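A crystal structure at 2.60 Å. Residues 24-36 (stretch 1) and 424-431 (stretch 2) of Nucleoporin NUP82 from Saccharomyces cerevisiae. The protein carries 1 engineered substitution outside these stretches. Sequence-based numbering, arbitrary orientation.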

# COMPACT_ATOMS: atom_id res chain seq x y z
N ARG A 24 0.42 -16.21 22.45
CA ARG A 24 0.21 -17.46 21.71
C ARG A 24 -0.24 -17.27 20.26
O ARG A 24 -1.18 -16.53 19.98
CB ARG A 24 -0.84 -18.34 22.40
CG ARG A 24 -0.46 -18.84 23.78
CD ARG A 24 -1.69 -19.39 24.46
NE ARG A 24 -1.68 -20.84 24.53
CZ ARG A 24 -2.78 -21.58 24.65
NH1 ARG A 24 -3.98 -20.99 24.71
NH2 ARG A 24 -2.68 -22.90 24.73
N TYR A 25 0.42 -17.96 19.34
CA TYR A 25 0.06 -17.85 17.94
C TYR A 25 -0.08 -19.21 17.31
O TYR A 25 0.46 -20.19 17.79
CB TYR A 25 1.10 -17.04 17.18
CG TYR A 25 1.43 -15.72 17.83
CD1 TYR A 25 2.33 -15.65 18.90
CD2 TYR A 25 0.86 -14.53 17.36
CE1 TYR A 25 2.65 -14.42 19.49
CE2 TYR A 25 1.18 -13.30 17.95
CZ TYR A 25 2.07 -13.26 19.01
OH TYR A 25 2.39 -12.05 19.60
N ILE A 26 -0.81 -19.26 16.21
CA ILE A 26 -1.02 -20.50 15.49
C ILE A 26 -1.15 -20.19 14.00
O ILE A 26 -1.79 -19.21 13.62
CB ILE A 26 -2.28 -21.23 16.00
CG1 ILE A 26 -2.44 -22.56 15.27
CG2 ILE A 26 -3.51 -20.32 15.82
CD1 ILE A 26 -3.64 -23.35 15.73
N PHE A 27 -0.51 -21.00 13.17
CA PHE A 27 -0.55 -20.81 11.72
C PHE A 27 -0.65 -22.19 11.08
O PHE A 27 -0.31 -23.20 11.71
CB PHE A 27 0.73 -20.16 11.22
CG PHE A 27 1.14 -18.96 12.01
CD1 PHE A 27 0.55 -17.71 11.76
CD2 PHE A 27 2.10 -19.07 13.01
CE1 PHE A 27 0.92 -16.59 12.50
CE2 PHE A 27 2.48 -17.96 13.76
CZ PHE A 27 1.88 -16.71 13.51
N SER A 28 -1.13 -22.24 9.85
CA SER A 28 -1.24 -23.50 9.14
C SER A 28 -0.58 -23.27 7.80
O SER A 28 -0.28 -22.15 7.43
CB SER A 28 -2.69 -23.95 8.98
OG SER A 28 -3.41 -23.07 8.14
N SER A 29 -0.37 -24.35 7.07
CA SER A 29 0.33 -24.29 5.79
C SER A 29 -0.13 -25.46 4.92
O SER A 29 -0.71 -26.43 5.42
CB SER A 29 1.83 -24.41 6.06
OG SER A 29 2.56 -23.54 5.24
N GLN A 30 0.17 -25.39 3.62
CA GLN A 30 -0.18 -26.46 2.69
C GLN A 30 -1.60 -27.01 2.87
O GLN A 30 -1.81 -28.16 3.25
CB GLN A 30 0.84 -27.59 2.80
CG GLN A 30 2.28 -27.11 2.61
CD GLN A 30 3.29 -28.25 2.61
OE1 GLN A 30 2.98 -29.40 2.94
NE2 GLN A 30 4.53 -27.93 2.25
N ASN A 31 -2.58 -26.16 2.59
CA ASN A 31 -3.99 -26.53 2.70
C ASN A 31 -4.42 -27.05 4.08
O ASN A 31 -5.15 -28.04 4.17
CB ASN A 31 -4.32 -27.56 1.62
CG ASN A 31 -5.81 -27.70 1.39
OD1 ASN A 31 -6.54 -26.70 1.28
ND2 ASN A 31 -6.27 -28.94 1.31
N GLY A 32 -3.98 -26.35 5.13
CA GLY A 32 -4.32 -26.70 6.50
C GLY A 32 -3.75 -28.04 6.95
O GLY A 32 -4.22 -28.66 7.91
N THR A 33 -2.70 -28.46 6.26
CA THR A 33 -2.06 -29.72 6.52
C THR A 33 -0.93 -29.64 7.54
O THR A 33 -0.72 -30.57 8.29
CB THR A 33 -1.57 -30.31 5.15
OG1 THR A 33 -2.09 -31.64 5.00
CG2 THR A 33 -0.04 -30.33 5.02
N ARG A 34 -0.23 -28.51 7.60
CA ARG A 34 0.88 -28.36 8.57
C ARG A 34 0.52 -27.29 9.58
O ARG A 34 0.06 -26.22 9.21
CB ARG A 34 2.17 -27.90 7.89
CG ARG A 34 2.63 -28.67 6.67
CD ARG A 34 3.38 -27.67 5.80
NE ARG A 34 4.80 -27.93 5.68
CZ ARG A 34 5.69 -27.01 5.32
NH1 ARG A 34 5.29 -25.77 5.07
NH2 ARG A 34 6.96 -27.33 5.16
N ILE A 35 0.76 -27.56 10.86
CA ILE A 35 0.44 -26.61 11.93
C ILE A 35 1.68 -26.06 12.63
O ILE A 35 2.62 -26.81 12.91
CB ILE A 35 -0.44 -27.29 13.00
CG1 ILE A 35 -1.78 -27.69 12.38
CG2 ILE A 35 -0.65 -26.35 14.18
CD1 ILE A 35 -2.59 -28.60 13.28
N VAL A 36 1.69 -24.76 12.88
CA VAL A 36 2.78 -24.12 13.61
C VAL A 36 2.13 -23.46 14.83
O VAL A 36 1.13 -22.76 14.71
CB VAL A 36 3.55 -23.05 12.77
CG1 VAL A 36 4.61 -22.36 13.63
CG2 VAL A 36 4.25 -23.71 11.61
N PRO A 424 -8.65 -12.67 18.22
CA PRO A 424 -7.97 -13.95 18.06
C PRO A 424 -7.09 -14.12 16.83
O PRO A 424 -7.09 -13.30 15.90
CB PRO A 424 -9.13 -14.95 18.09
CG PRO A 424 -10.20 -14.21 17.40
CD PRO A 424 -10.10 -12.82 17.99
N ASN A 425 -6.33 -15.20 16.86
CA ASN A 425 -5.41 -15.59 15.82
C ASN A 425 -6.18 -16.69 15.07
O ASN A 425 -6.64 -17.65 15.69
CB ASN A 425 -4.14 -16.12 16.49
CG ASN A 425 -2.93 -16.07 15.61
OD1 ASN A 425 -2.68 -16.97 14.81
ND2 ASN A 425 -2.16 -15.00 15.74
N LEU A 426 -6.35 -16.54 13.76
CA LEU A 426 -7.07 -17.56 12.99
C LEU A 426 -6.16 -18.48 12.20
O LEU A 426 -5.02 -18.14 11.90
CB LEU A 426 -8.05 -16.90 12.01
CG LEU A 426 -9.40 -16.44 12.54
CD1 LEU A 426 -9.20 -15.51 13.72
CD2 LEU A 426 -10.15 -15.75 11.42
N ALA A 427 -6.68 -19.65 11.85
CA ALA A 427 -5.93 -20.62 11.08
C ALA A 427 -6.87 -21.69 10.52
O ALA A 427 -7.74 -22.19 11.21
CB ALA A 427 -4.86 -21.25 11.94
N TYR A 428 -6.68 -22.01 9.25
CA TYR A 428 -7.47 -23.04 8.57
C TYR A 428 -6.78 -24.38 8.77
O TYR A 428 -5.60 -24.52 8.47
CB TYR A 428 -7.58 -22.71 7.08
CG TYR A 428 -8.09 -23.83 6.20
CD1 TYR A 428 -9.45 -23.98 5.94
CD2 TYR A 428 -7.20 -24.70 5.58
CE1 TYR A 428 -9.91 -24.98 5.07
CE2 TYR A 428 -7.64 -25.69 4.72
CZ TYR A 428 -8.99 -25.83 4.46
OH TYR A 428 -9.40 -26.82 3.58
N ILE A 429 -7.51 -25.37 9.27
CA ILE A 429 -6.94 -26.68 9.49
C ILE A 429 -7.78 -27.77 8.83
O ILE A 429 -8.95 -27.95 9.15
CB ILE A 429 -6.83 -26.99 10.98
CG1 ILE A 429 -5.88 -25.99 11.63
CG2 ILE A 429 -6.34 -28.41 11.19
CD1 ILE A 429 -5.81 -26.10 13.12
N ASN A 430 -7.18 -28.48 7.88
CA ASN A 430 -7.87 -29.53 7.17
C ASN A 430 -7.59 -30.83 7.91
O ASN A 430 -6.49 -31.37 7.84
CB ASN A 430 -7.36 -29.62 5.74
CG ASN A 430 -8.36 -30.26 4.81
OD1 ASN A 430 -8.86 -31.35 5.07
ND2 ASN A 430 -8.68 -29.57 3.71
N TRP A 431 -8.59 -31.33 8.63
CA TRP A 431 -8.40 -32.56 9.39
C TRP A 431 -9.42 -33.65 9.09
O TRP A 431 -10.63 -33.49 9.32
CB TRP A 431 -8.42 -32.24 10.89
CG TRP A 431 -7.65 -33.23 11.72
CD1 TRP A 431 -6.30 -33.48 11.67
CD2 TRP A 431 -8.19 -34.10 12.71
NE1 TRP A 431 -5.97 -34.45 12.59
CE2 TRP A 431 -7.11 -34.85 13.24
CE3 TRP A 431 -9.47 -34.33 13.22
CZ2 TRP A 431 -7.28 -35.80 14.24
CZ3 TRP A 431 -9.64 -35.27 14.21
CH2 TRP A 431 -8.55 -36.00 14.72

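Two segments almost four hundred residues apart in sequence meet here as a β-hairpin and a strand that runs at 35° to the hairpin's first strand, 24-29, joined not by a continuous ladder of backbone bonds but by three hydrogen bonds, two of them made by side chains, and a small apolar patch. The example illustrates how polar side chains can link strands that make no backbone-to-backbone hydrogen bond along much of their length: the CA atoms of Tyr25 and Asn425 are 6.3 Å apart, whereas those of Gly32 and Ile429 approach to 4.0 Å.

At the wide end, Asn425 points toward the hairpin, and its OD1 accepts a hydrogen bond from the backbone N of Ile26 (3.3 Å). Its ND2 lies at the edge of the Tyr25 ring, 3.5 Å from CD2. Further along, Ser28, with chi1 in the p well, donates from OG to the backbone O of Tyr428 at 2.6 Å; a short hydroxyl side chain spans this gap economically.

At the narrow end the backbones bond directly, Asn430 N donating to Gly32 O at 3.0 Å. Gly32 sits in the type I' turn from Gln30 to Thr33 with a positive phi of 66°, which by itself favours glycine. Packing adds a second reason: an ideal CB would lie 2.5 Å from Asn430 N and 2.7 Å from Tyr428 CD2, both clashes. Beside it, the Tyr428 ring presents its edge to Asn31 O, 3.5 Å from CE2.

Between these polar links, Ile26 CG2 packs 4.2 Å from Ala427 CB, a methyl group small enough to face the hairpin closely. The CD1 atom of Ile429 reaches Ile35 CD1 at 4.1 Å and Ile26 CD1 at 4.4 Å, gathering three buried isoleucines. Altogether the contact buries 590 Å², summed over both sides.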